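Local atomic coordinates of ribokinase, putative (Burkholderia thailandensis, PDB entry 3B1N), a protein that probably transfers a phosphate group from a nucleotide donor to nucleosides, and holds ADP and the nucleoside analogue mizoribine in its pockets. Residues V161-P167 against L185-V191; A2-G7 against I136-G142; P143-M149 against G168-F174. All coordinates share one frame; numbering follows the deposited sequence. Where two conformers were deposited one is given.

Contact 1: residues V161-P167 against L185-V191. With NA (sodium ion), chain H.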
loop_
_atom_site.group_PDB
_atom_site.type_symbol
_atom_site.label_atom_id
_atom_site.label_comp_id
_atom_site.label_asym_id
_atom_site.label_seq_id
_atom_site.Cartn_x
_atom_site.Cartn_y
_atom_site.Cartn_z
ATOM N N VAL B 161 -17.992 -5.911 -32.061
ATOM C CA VAL B 161 -18.689 -6.110 -30.766
ATOM C C VAL B 161 -18.611 -4.809 -29.992
ATOM O O VAL B 161 -17.506 -4.269 -29.844
ATOM C CB VAL B 161 -18.039 -7.270 -29.950
ATOM C CG1 VAL B 161 -18.685 -7.380 -28.541
ATOM C CG2 VAL B 161 -18.127 -8.596 -30.688
ATOM N N PRO B 162 -19.769 -4.244 -29.558
ATOM C CA PRO B 162 -19.714 -2.982 -28.775
ATOM C C PRO B 162 -18.990 -3.271 -27.442
ATOM O O PRO B 162 -19.216 -4.314 -26.862
ATOM C CB PRO B 162 -21.169 -2.634 -28.523
ATOM C CG PRO B 162 -21.987 -3.803 -28.926
ATOM C CD PRO B 162 -21.143 -4.784 -29.686
ATOM N N PHE B 163 -18.106 -2.384 -27.014
ATOM C CA PHE B 163 -17.393 -2.669 -25.761
ATOM C C PHE B 163 -17.084 -1.395 -25.022
ATOM O O PHE B 163 -16.824 -0.327 -25.605
ATOM C CB PHE B 163 -16.108 -3.520 -25.997
ATOM C CG PHE B 163 -14.997 -2.795 -26.739
ATOM C CD1 PHE B 163 -13.925 -2.221 -26.055
ATOM C CD2 PHE B 163 -15.009 -2.713 -28.125
ATOM C CE1 PHE B 163 -12.886 -1.564 -26.724
ATOM C CE2 PHE B 163 -13.968 -2.077 -28.822
ATOM C CZ PHE B 163 -12.901 -1.504 -28.145
ATOM N N ILE B 164 -17.123 -1.510 -23.686
ATOM C CA ILE B 164 -16.592 -0.462 -22.813
ATOM C C ILE B 164 -15.075 -0.636 -22.690
ATOM O O ILE B 164 -14.622 -1.755 -22.475
ATOM C CB ILE B 164 -17.195 -0.623 -21.387
ATOM C CG1 ILE B 164 -18.737 -0.541 -21.398
ATOM C CG2 ILE B 164 -16.611 0.510 -20.464
ATOM C CD1 ILE B 164 -19.373 -0.658 -19.993
ATOM N N PHE B 165 -14.354 0.460 -22.816
ATOM C CA PHE B 165 -12.906 0.500 -22.540
ATOM C C PHE B 165 -12.698 1.136 -21.167
ATOM O O PHE B 165 -13.106 2.273 -20.931
ATOM C CB PHE B 165 -12.206 1.286 -23.635
ATOM C CG PHE B 165 -10.714 1.416 -23.451
ATOM C CD1 PHE B 165 -9.922 0.292 -23.231
ATOM C CD2 PHE B 165 -10.118 2.655 -23.560
ATOM C CE1 PHE B 165 -8.521 0.430 -23.088
ATOM C CE2 PHE B 165 -8.743 2.806 -23.380
ATOM C CZ PHE B 165 -7.962 1.679 -23.151
ATOM N N ASP B 166 -12.063 0.384 -20.262
ATOM C CA ASP B 166 -11.855 0.737 -18.896
ATOM C C ASP B 166 -10.299 0.633 -18.639
ATOM O O ASP B 166 -9.927 -0.417 -18.063
ATOM C CB ASP B 166 -12.718 -0.358 -18.204
ATOM C CG ASP B 166 -12.582 -0.442 -16.711
ATOM O OD1 ASP B 166 -12.250 0.566 -16.071
ATOM O OD2 ASP B 166 -12.837 -1.580 -16.176
ATOM N N PRO B 167 -9.449 1.620 -19.041
ATOM C CA PRO B 167 -7.992 1.448 -18.892
ATOM C C PRO B 167 -7.598 1.321 -17.412
ATOM O O PRO B 167 -6.730 0.486 -17.063
ATOM C CB PRO B 167 -7.403 2.652 -19.628
ATOM C CG PRO B 167 -8.518 3.701 -19.687
ATOM C CD PRO B 167 -9.782 2.894 -19.731
ATOM N N LEU B 185 -11.285 3.220 -31.073
ATOM C CA LEU B 185 -11.933 1.933 -31.263
ATOM C C LEU B 185 -13.107 1.669 -30.306
ATOM O O LEU B 185 -14.056 0.976 -30.660
ATOM C CB LEU B 185 -10.914 0.803 -31.091
ATOM C CG LEU B 185 -9.723 0.763 -32.073
ATOM C CD1 LEU B 185 -8.782 -0.343 -31.648
ATOM C CD2 LEU B 185 -10.161 0.601 -33.556
ATOM N N ALA B 186 -13.012 2.189 -29.083
ATOM C CA ALA B 186 -13.993 1.843 -28.043
ATOM C C ALA B 186 -15.392 2.384 -28.338
ATOM O O ALA B 186 -15.532 3.482 -28.875
ATOM C CB ALA B 186 -13.525 2.391 -26.678
ATOM N N THR B 187 -16.423 1.663 -27.914
ATOM C CA THR B 187 -17.803 2.179 -27.995
ATOM C C THR B 187 -18.101 3.102 -26.810
ATOM O O THR B 187 -18.784 4.104 -26.939
ATOM C CB THR B 187 -18.826 1.042 -27.959
ATOM O OG1 THR B 187 -18.368 -0.071 -28.751
ATOM C CG2 THR B 187 -20.208 1.567 -28.384
ATOM N N TYR B 188 -17.618 2.720 -25.621
ATOM C CA TYR B 188 -17.822 3.544 -24.441
ATOM C C TYR B 188 -16.513 3.583 -23.651
ATOM O O TYR B 188 -15.691 2.675 -23.808
ATOM C CB TYR B 188 -18.945 2.976 -23.522
ATOM C CG TYR B 188 -20.099 2.292 -24.235
ATOM C CD1 TYR B 188 -20.073 0.935 -24.510
ATOM C CD2 TYR B 188 -21.223 3.032 -24.649
ATOM C CE1 TYR B 188 -21.127 0.309 -25.131
ATOM C CE2 TYR B 188 -22.275 2.411 -25.310
ATOM C CZ TYR B 188 -22.216 1.052 -25.526
ATOM O OH TYR B 188 -23.264 0.395 -26.160
ATOM N N ILE B 189 -16.329 4.611 -22.833
ATOM C CA ILE B 189 -15.202 4.594 -21.884
ATOM C C ILE B 189 -15.759 4.809 -20.478
ATOM O O ILE B 189 -16.638 5.641 -20.251
ATOM C CB ILE B 189 -14.046 5.583 -22.304
ATOM C CG1 ILE B 189 -12.841 5.511 -21.359
ATOM C CG2 ILE B 189 -14.542 7.038 -22.480
ATOM C CD1 ILE B 189 -11.662 6.332 -21.843
ATOM N N ALA B 190 -15.273 4.005 -19.527
ATOM C CA ALA B 190 -15.698 4.184 -18.142
ATOM C C ALA B 190 -14.452 4.375 -17.317
ATOM O O ALA B 190 -13.508 3.594 -17.438
ATOM C CB ALA B 190 -16.464 2.985 -17.666
ATOM N N VAL B 191 -14.420 5.431 -16.515
ATOM C CA VAL B 191 -13.203 5.721 -15.703
ATOM C C VAL B 191 -13.637 6.405 -14.451
ATOM O O VAL B 191 -14.735 6.974 -14.421
ATOM C CB VAL B 191 -12.170 6.631 -16.460
ATOM C CG1 VAL B 191 -11.322 5.816 -17.444
ATOM C CG2 VAL B 191 -12.812 7.819 -17.141
HETATM NA NA NA H . -14.480 5.154 -30.060
HETATM O O HOH W 1 -16.288 4.873 -31.718
#
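Phe163 and Thr187 meet where two parallel neighbours begin, strands 163-165 and 188-192, which with helix 176-185 make a beta-alpha-beta unit of the Rossmann-like sheet of this ribokinase-family protein. The threonine stands in for a backbone acceptor: OG1, held beside its own backbone N (chi1 -40°), takes the N-H of Phe163 N at 2.9 Å. In return Phe163 O is gripped twice, by Thr187 N in the carbonyl plane and by Tyr188 N tilted out of it. Further on, Phe165 N reaches Tyr188 O in a nearly straight bond of 2.8 Å. On one face of the sheet Ile164 and Tyr188 cross obliquely, with Ile164 CG1 3.7 Å from Tyr188 CD1, while the CG2 branch of Ile164 lies against Ala190 CB; helix 251-264 covers this side. Phe163 and Phe165 occupy the other. With CG between the backbone N and the carbonyl carbon (chi1 68°), Phe163 turns its ring back to the helix end, where CZ lies 3.5 Å from Ala186 CA. Phe165 CB lies 3.5 Å from Ala186 CB. Ala186, in touch with both phenylalanines, also serves a sodium site completed by Ile183, Glu184, Arg213 and water: its O sits 2.3 Å from the sodium ion.

Contact 2: residues A2-G7 against I136-G142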
loop_
_atom_site.group_PDB
_atom_site.type_symbol
_atom_site.label_atom_id
_atom_site.label_comp_id
_atom_site.label_asym_id
_atom_site.label_seq_id
_atom_site.Cartn_x
_atom_site.Cartn_y
_atom_site.Cartn_z
ATOM N N ALA B 2 -24.713 -13.127 -24.085
ATOM C CA ALA B 2 -23.469 -13.303 -23.288
ATOM C C ALA B 2 -22.631 -12.046 -23.401
ATOM O O ALA B 2 -22.462 -11.453 -24.488
ATOM C CB ALA B 2 -22.680 -14.487 -23.805
ATOM N N THR B 3 -22.046 -11.635 -22.261
ATOM C CA THR B 3 -21.225 -10.424 -22.227
ATOM C C THR B 3 -19.798 -10.820 -21.837
ATOM O O THR B 3 -19.626 -11.558 -20.861
ATOM C CB THR B 3 -21.792 -9.429 -21.172
ATOM O OG1 THR B 3 -23.131 -9.094 -21.601
ATOM C CG2 THR B 3 -20.951 -8.151 -21.108
ATOM N N LEU B 4 -18.838 -10.462 -22.690
ATOM C CA LEU B 4 -17.443 -10.903 -22.495
ATOM C C LEU B 4 -16.757 -9.914 -21.575
ATOM O O LEU B 4 -16.762 -8.693 -21.832
ATOM C CB LEU B 4 -16.674 -10.929 -23.828
ATOM C CG LEU B 4 -15.302 -11.606 -23.833
ATOM C CD1 LEU B 4 -15.461 -13.124 -23.645
ATOM C CD2 LEU B 4 -14.546 -11.296 -25.141
ATOM N N ILE B 5 -16.170 -10.451 -20.497
ATOM C CA ILE B 5 -15.551 -9.557 -19.499
ATOM C C ILE B 5 -14.047 -9.797 -19.505
ATOM O O ILE B 5 -13.590 -10.752 -18.883
ATOM C CB ILE B 5 -16.120 -9.850 -18.077
ATOM C CG1 ILE B 5 -17.662 -9.956 -18.065
ATOM C CG2 ILE B 5 -15.577 -8.781 -17.090
ATOM C CD1 ILE B 5 -18.351 -8.708 -18.521
ATOM N N CYS B 6 -13.313 -8.907 -20.172
ATOM C CA CYS B 6 -11.857 -9.096 -20.308
ATOM C C CYS B 6 -11.141 -8.287 -19.251
ATOM O O CYS B 6 -11.365 -7.083 -19.107
ATOM C CB CYS B 6 -11.403 -8.587 -21.650
ATOM S SG CYS B 6 -12.171 -9.396 -23.060
ATOM N N GLY B 7 -10.323 -8.938 -18.448
ATOM C CA GLY B 7 -9.599 -8.163 -17.435
ATOM C C GLY B 7 -8.891 -9.118 -16.508
ATOM O O GLY B 7 -8.904 -10.331 -16.683
ATOM N N ILE B 136 -21.015 -13.114 -28.629
ATOM C CA ILE B 136 -20.878 -12.097 -27.622
ATOM C C ILE B 136 -21.652 -10.921 -28.156
ATOM O O ILE B 136 -21.450 -10.476 -29.294
ATOM C CB ILE B 136 -19.368 -11.740 -27.444
ATOM C CG1 ILE B 136 -18.606 -12.924 -26.811
ATOM C CG2 ILE B 136 -19.174 -10.460 -26.623
ATOM C CD1 ILE B 136 -19.194 -13.562 -25.512
ATOM N N LYS B 137 -22.529 -10.368 -27.339
ATOM C CA LYS B 137 -23.209 -9.158 -27.771
ATOM C C LYS B 137 -22.664 -7.836 -27.233
ATOM O O LYS B 137 -22.986 -6.757 -27.744
ATOM C CB LYS B 137 -24.692 -9.247 -27.488
ATOM C CG LYS B 137 -25.120 -9.598 -26.127
ATOM C CD LYS B 137 -26.618 -9.970 -26.306
ATOM C CE LYS B 137 -27.211 -10.728 -25.191
ATOM N NZ LYS B 137 -28.683 -10.745 -25.454
ATOM N N LEU B 138 -21.771 -7.957 -26.236
ATOM C CA LEU B 138 -21.301 -6.775 -25.529
ATOM C C LEU B 138 -20.054 -7.226 -24.782
ATOM O O LEU B 138 -19.944 -8.379 -24.389
ATOM C CB LEU B 138 -22.364 -6.265 -24.541
ATOM C CG LEU B 138 -22.067 -5.034 -23.680
ATOM C CD1 LEU B 138 -21.695 -3.768 -24.439
ATOM C CD2 LEU B 138 -23.218 -4.755 -22.662
ATOM N N ALA B 139 -19.114 -6.294 -24.605
ATOM C CA ALA B 139 -17.882 -6.636 -23.857
ATOM C C ALA B 139 -17.391 -5.460 -23.054
ATOM O O ALA B 139 -17.805 -4.326 -23.265
ATOM C CB ALA B 139 -16.785 -7.091 -24.834
ATOM N N ILE B 140 -16.425 -5.733 -22.167
ATOM C CA ILE B 140 -15.640 -4.681 -21.540
ATOM C C ILE B 140 -14.187 -5.147 -21.572
ATOM O O ILE B 140 -13.920 -6.342 -21.403
ATOM C CB ILE B 140 -16.086 -4.456 -20.057
ATOM C CG1 ILE B 140 -15.273 -3.252 -19.457
ATOM C CG2 ILE B 140 -16.084 -5.727 -19.217
ATOM C CD1 ILE B 140 -16.006 -2.676 -18.187
ATOM N N VAL B 141 -13.295 -4.199 -21.793
ATOM C CA VAL B 141 -11.848 -4.455 -21.668
ATOM C C VAL B 141 -11.370 -3.605 -20.492
ATOM O O VAL B 141 -11.382 -2.370 -20.546
ATOM C CB VAL B 141 -11.088 -4.072 -22.942
ATOM C CG1 VAL B 141 -9.540 -4.264 -22.720
ATOM C CG2 VAL B 141 -11.606 -4.912 -24.173
ATOM N N GLY B 142 -10.958 -4.278 -19.410
ATOM C CA GLY B 142 -10.498 -3.589 -18.235
ATOM C C GLY B 142 -9.036 -3.864 -17.970
ATOM O O GLY B 142 -8.365 -4.516 -18.788
#
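Leu4 and Ala139 lie side by side in two strands whose residues are separated by well over a hundred positions in sequence, yet which run almost exactly parallel, 7° apart. The pair shows how parallel strands share bonds: Leu4 uses both its N-H and its carbonyl, straddling Ala139, with Leu4 N 2.9 Å from Leu138 O and Ile140 N 3.0 Å from Leu4 O. Cys6 repeats the arrangement about Val141, and Ala2 O takes the N-H of Lys137 at the N-terminal end of the pair.

The Leu4 side chain can be followed outward. CB touches two methyl groups, Ile136 CG2 at 3.8 Å and Ala139 CB at 4.0 Å. Beyond it CG is set opposite the backbone N (chi1 -169°), which leads the chain away from Ile136, and the two side chains cross at about a right angle. At the tip, CD1 alone turns back, to 4.2 Å from Ile136 CD1, whose methyl also lies near Ala2 CB, and the leucine packs on Ala130 and Ala133.

On the opposite face Ile5 and Ile140 meet through one methyl: Ile140 CG2 rests against both CG2 and CD1 of Ile5, 3.8 Å from each.

Helix 146-158, through His152 and Leu156, covers Cys6, Ala139 and Val141 on the Leu4 face, whereas helices 49-59 and 251-264 cover Thr3 and Ile5 on the other; within the sheet, strand 64-71 flanks strand 3-6 and strand 163-165 flanks strand 138-141.

Contact 3: residues P143-M149 against G168-F174. With MZR (5-hydroxy-1-(beta-D-ribofuranosyl)-1H-imidazole-4-carboxamide), chain F.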
loop_
_atom_site.group_PDB
_atom_site.type_symbol
_atom_site.label_atom_id
_atom_site.label_comp_id
_atom_site.label_asym_id
_atom_site.label_seq_id
_atom_site.Cartn_x
_atom_site.Cartn_y
_atom_site.Cartn_z
ATOM N N PRO B 143 -8.528 -3.422 -16.817
ATOM C CA PRO B 143 -7.112 -3.522 -16.521
ATOM C C PRO B 143 -6.665 -4.979 -16.573
ATOM O O PRO B 143 -7.369 -5.882 -16.091
ATOM C CB PRO B 143 -7.016 -3.008 -15.092
ATOM C CG PRO B 143 -8.104 -1.950 -15.043
ATOM C CD PRO B 143 -9.243 -2.642 -15.792
ATOM N N ASP B 144 -5.491 -5.186 -17.139
ATOM C CA ASP B 144 -5.030 -6.526 -17.509
ATOM C C ASP B 144 -3.590 -6.394 -17.943
ATOM O O ASP B 144 -3.040 -5.303 -17.929
ATOM C CB ASP B 144 -5.870 -7.021 -18.717
ATOM C CG ASP B 144 -6.051 -8.515 -18.776
ATOM O OD1 ASP B 144 -5.306 -9.301 -18.187
ATOM O OD2 ASP B 144 -7.034 -8.917 -19.441
ATOM N N GLY B 145 -2.982 -7.497 -18.321
ATOM C CA GLY B 145 -1.697 -7.400 -19.021
ATOM C C GLY B 145 -1.798 -6.461 -20.203
ATOM O O GLY B 145 -2.817 -6.421 -20.914
ATOM N N PHE B 146 -0.775 -5.629 -20.383
ATOM C CA PHE B 146 -0.871 -4.553 -21.353
ATOM C C PHE B 146 -1.118 -5.069 -22.762
ATOM O O PHE B 146 -2.017 -4.603 -23.472
ATOM C CB PHE B 146 0.402 -3.676 -21.332
ATOM C CG PHE B 146 0.378 -2.570 -22.380
ATOM C CD1 PHE B 146 -0.570 -1.537 -22.325
ATOM C CD2 PHE B 146 1.285 -2.584 -23.434
ATOM C CE1 PHE B 146 -0.607 -0.499 -23.287
ATOM C CE2 PHE B 146 1.244 -1.562 -24.431
ATOM C CZ PHE B 146 0.291 -0.528 -24.356
ATOM N N GLN B 147 -0.353 -6.077 -23.174
ATOM C CA GLN B 147 -0.544 -6.606 -24.513
ATOM C C GLN B 147 -1.984 -7.137 -24.682
ATOM O O GLN B 147 -2.614 -6.942 -25.736
ATOM C CB GLN B 147 0.528 -7.672 -24.837
ATOM C CG GLN B 147 0.422 -8.303 -26.202
ATOM C CD GLN B 147 1.514 -9.329 -26.486
ATOM O OE1 GLN B 147 2.431 -9.521 -25.689
ATOM N NE2 GLN B 147 1.402 -10.003 -27.626
ATOM N N GLY B 148 -2.507 -7.813 -23.646
ATOM C CA GLY B 148 -3.879 -8.271 -23.668
ATOM C C GLY B 148 -4.861 -7.131 -23.825
ATOM O O GLY B 148 -5.768 -7.246 -24.627
ATOM N N MET B 149 -4.677 -6.032 -23.081
ATOM C CA MET B 149 -5.632 -4.931 -23.136
ATOM C C MET B 149 -5.703 -4.390 -24.558
ATOM O O MET B 149 -6.770 -4.173 -25.100
ATOM C CB MET B 149 -5.225 -3.808 -22.190
ATOM C CG MET B 149 -5.274 -4.210 -20.743
ATOM S SD MET B 149 -4.915 -2.813 -19.665
ATOM C CE MET B 149 -6.234 -1.701 -19.859
ATOM N N GLY B 168 -8.307 2.063 -16.563
ATOM C CA GLY B 168 -8.209 1.893 -15.101
ATOM C C GLY B 168 -6.759 1.898 -14.620
ATOM O O GLY B 168 -5.938 2.700 -15.023
ATOM N N GLN B 169 -6.480 0.963 -13.738
ATOM C CA GLN B 169 -5.148 0.833 -13.175
ATOM C C GLN B 169 -4.064 0.501 -14.176
ATOM O O GLN B 169 -2.869 0.533 -13.845
ATOM C CB GLN B 169 -5.198 -0.258 -12.113
ATOM C CG GLN B 169 -6.028 0.133 -10.933
ATOM C CD GLN B 169 -7.361 -0.555 -10.906
ATOM O OE1 GLN B 169 -8.059 -0.686 -11.931
ATOM N NE2 GLN B 169 -7.747 -0.989 -9.710
ATOM N N GLY B 170 -4.464 0.170 -15.402
ATOM C CA GLY B 170 -3.511 -0.197 -16.444
ATOM C C GLY B 170 -2.948 1.008 -17.156
ATOM O O GLY B 170 -2.038 0.878 -17.992
ATOM N N LEU B 171 -3.427 2.191 -16.794
ATOM C CA LEU B 171 -3.037 3.417 -17.508
ATOM C C LEU B 171 -1.521 3.673 -17.619
ATOM O O LEU B 171 -1.070 4.103 -18.685
ATOM C CB LEU B 171 -3.737 4.620 -16.884
ATOM C CG LEU B 171 -4.533 5.636 -17.686
ATOM C CD1 LEU B 171 -4.826 5.281 -19.157
ATOM C CD2 LEU B 171 -5.794 5.907 -16.886
ATOM N N PRO B 172 -0.723 3.390 -16.565
ATOM C CA PRO B 172 0.726 3.650 -16.689
ATOM C C PRO B 172 1.411 2.918 -17.844
ATOM O O PRO B 172 2.470 3.360 -18.323
ATOM C CB PRO B 172 1.278 3.183 -15.319
ATOM C CG PRO B 172 0.126 3.452 -14.383
ATOM C CD PRO B 172 -1.046 2.954 -15.187
ATOM N N LEU B 173 0.818 1.821 -18.294
ATOM C CA LEU B 173 1.389 0.992 -19.350
ATOM C C LEU B 173 1.157 1.588 -20.758
ATOM O O LEU B 173 1.821 1.183 -21.737
ATOM C CB LEU B 173 0.817 -0.420 -19.263
ATOM C CG LEU B 173 0.739 -1.128 -17.892
ATOM C CD1 LEU B 173 -0.054 -2.437 -17.940
ATOM C CD2 LEU B 173 2.124 -1.363 -17.333
ATOM N N PHE B 174 0.210 2.520 -20.853
ATOM C CA PHE B 174 -0.157 3.140 -22.129
ATOM C C PHE B 174 0.737 4.348 -22.421
ATOM O O PHE B 174 1.198 5.020 -21.503
ATOM C CB PHE B 174 -1.624 3.603 -22.112
ATOM C CG PHE B 174 -2.613 2.479 -22.304
ATOM C CD1 PHE B 174 -3.192 2.234 -23.542
ATOM C CD2 PHE B 174 -2.939 1.642 -21.238
ATOM C CE1 PHE B 174 -4.071 1.164 -23.730
ATOM C CE2 PHE B 174 -3.806 0.615 -21.413
ATOM C CZ PHE B 174 -4.394 0.376 -22.661
HETATM N N1 MZR F . -3.949 -4.506 -13.495
HETATM O O3 MZR F . -6.208 -5.501 -12.195
HETATM C C4 MZR F . -5.669 -4.692 -11.171
HETATM C C5 MZR F . -4.465 -3.898 -11.267
HETATM C C6 MZR F . -3.580 -3.814 -12.431
HETATM O O6 MZR F . -2.562 -3.102 -12.290
HETATM N N7 MZR F . -4.381 -3.315 -10.040
HETATM C C8 MZR F . -5.436 -3.718 -9.296
HETATM N N9 MZR F . -6.245 -4.575 -9.983
HETATM C "C1'" MZR F . -7.507 -5.173 -9.516
HETATM C "C2'" MZR F . -7.514 -5.807 -8.135
HETATM O "O2'" MZR F . -7.234 -7.189 -8.328
HETATM C "C3'" MZR F . -8.932 -5.456 -7.618
HETATM O "O3'" MZR F . -9.796 -6.557 -7.328
HETATM C "C4'" MZR F . -9.526 -4.583 -8.691
HETATM O "O4'" MZR F . -8.395 -4.070 -9.370
HETATM C "C5'" MZR F . -10.343 -3.459 -8.098
HETATM O "O5'" MZR F . -10.887 -2.714 -9.220
#
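Pro143 and Gly170 bring their CA atoms to 4.9 Å as the turn before helix 146-158 passes a 3-10 segment, and the two backbones diverge to 6.3 Å between the CA atoms of Phe146 and Leu173, with side-chain packing as the link between them.

The centre of the packing is a T-shaped aromatic pair. Phe146 turns its edge to the face of Phe174, the planes at 88°, and CE1 of Phe146 stands over the centre of the Phe174 ring, with 3.7 Å from CE1 to Phe174 CG. The first torsion of Phe146, 177°, swings CG away from the backbone N and sends the ring across to the other segment. One face of the Phe146 ring carries Leu173 O, 3.3 Å from CE1, and Leu173 CB approaches Phe146 CD1 at 3.5 Å. At the rim of Phe174 lies Met149 in a Met-aromatic contact: the chain bends at chi3 so that CE reaches Phe174 CE2 at 3.7 Å, and the sulfur lies near the ring plane.

Nearer the active site, Pro143 and Gln169 both line the mizoribine pocket. Pro143 CG touches Gln169 OE1 at 3.4 Å, and the bend of Gln169 at chi2 brings NE2 to 3.2 Å from O4' of the ribose, while Pro143 CB faces the carboxamide nitrogen N1. Ser36 of the second subunit packs on Gln169 and hydrogen-bonds the ligand.

Gly145 occupies the N-cap position of helix 146-158, Phe146 and Phe174 lean on helix 176-185, Leu171 reaches helix 193-203, and Pro143 and Gln169 abut Cys49 at the start of helix 49-59.

How the contacts relate
From the N terminus, the first strand waits for residues 136-142 before contact 2 closes a loop of 128 residues and sets strand 138-141 beside it. Contact 3 opens directly afterwards at Pro143, and contact 1 opens at Val161. Residues 168-174 then close contact 3, and 185-191 close contact 1, so these two loops cross while contact 2 precedes both. Strand 163-165 joins contacts 1 and 2 as neighbours in one sheet, with Asp166 N and Val141 O, 2.9 Å apart, probably hydrogen-bonded. Contact 3 adds the loops at the strand ends: Phe165 CZ packs 3.8 Å from Phe174 CZ, and Gly7 lies against Asp144.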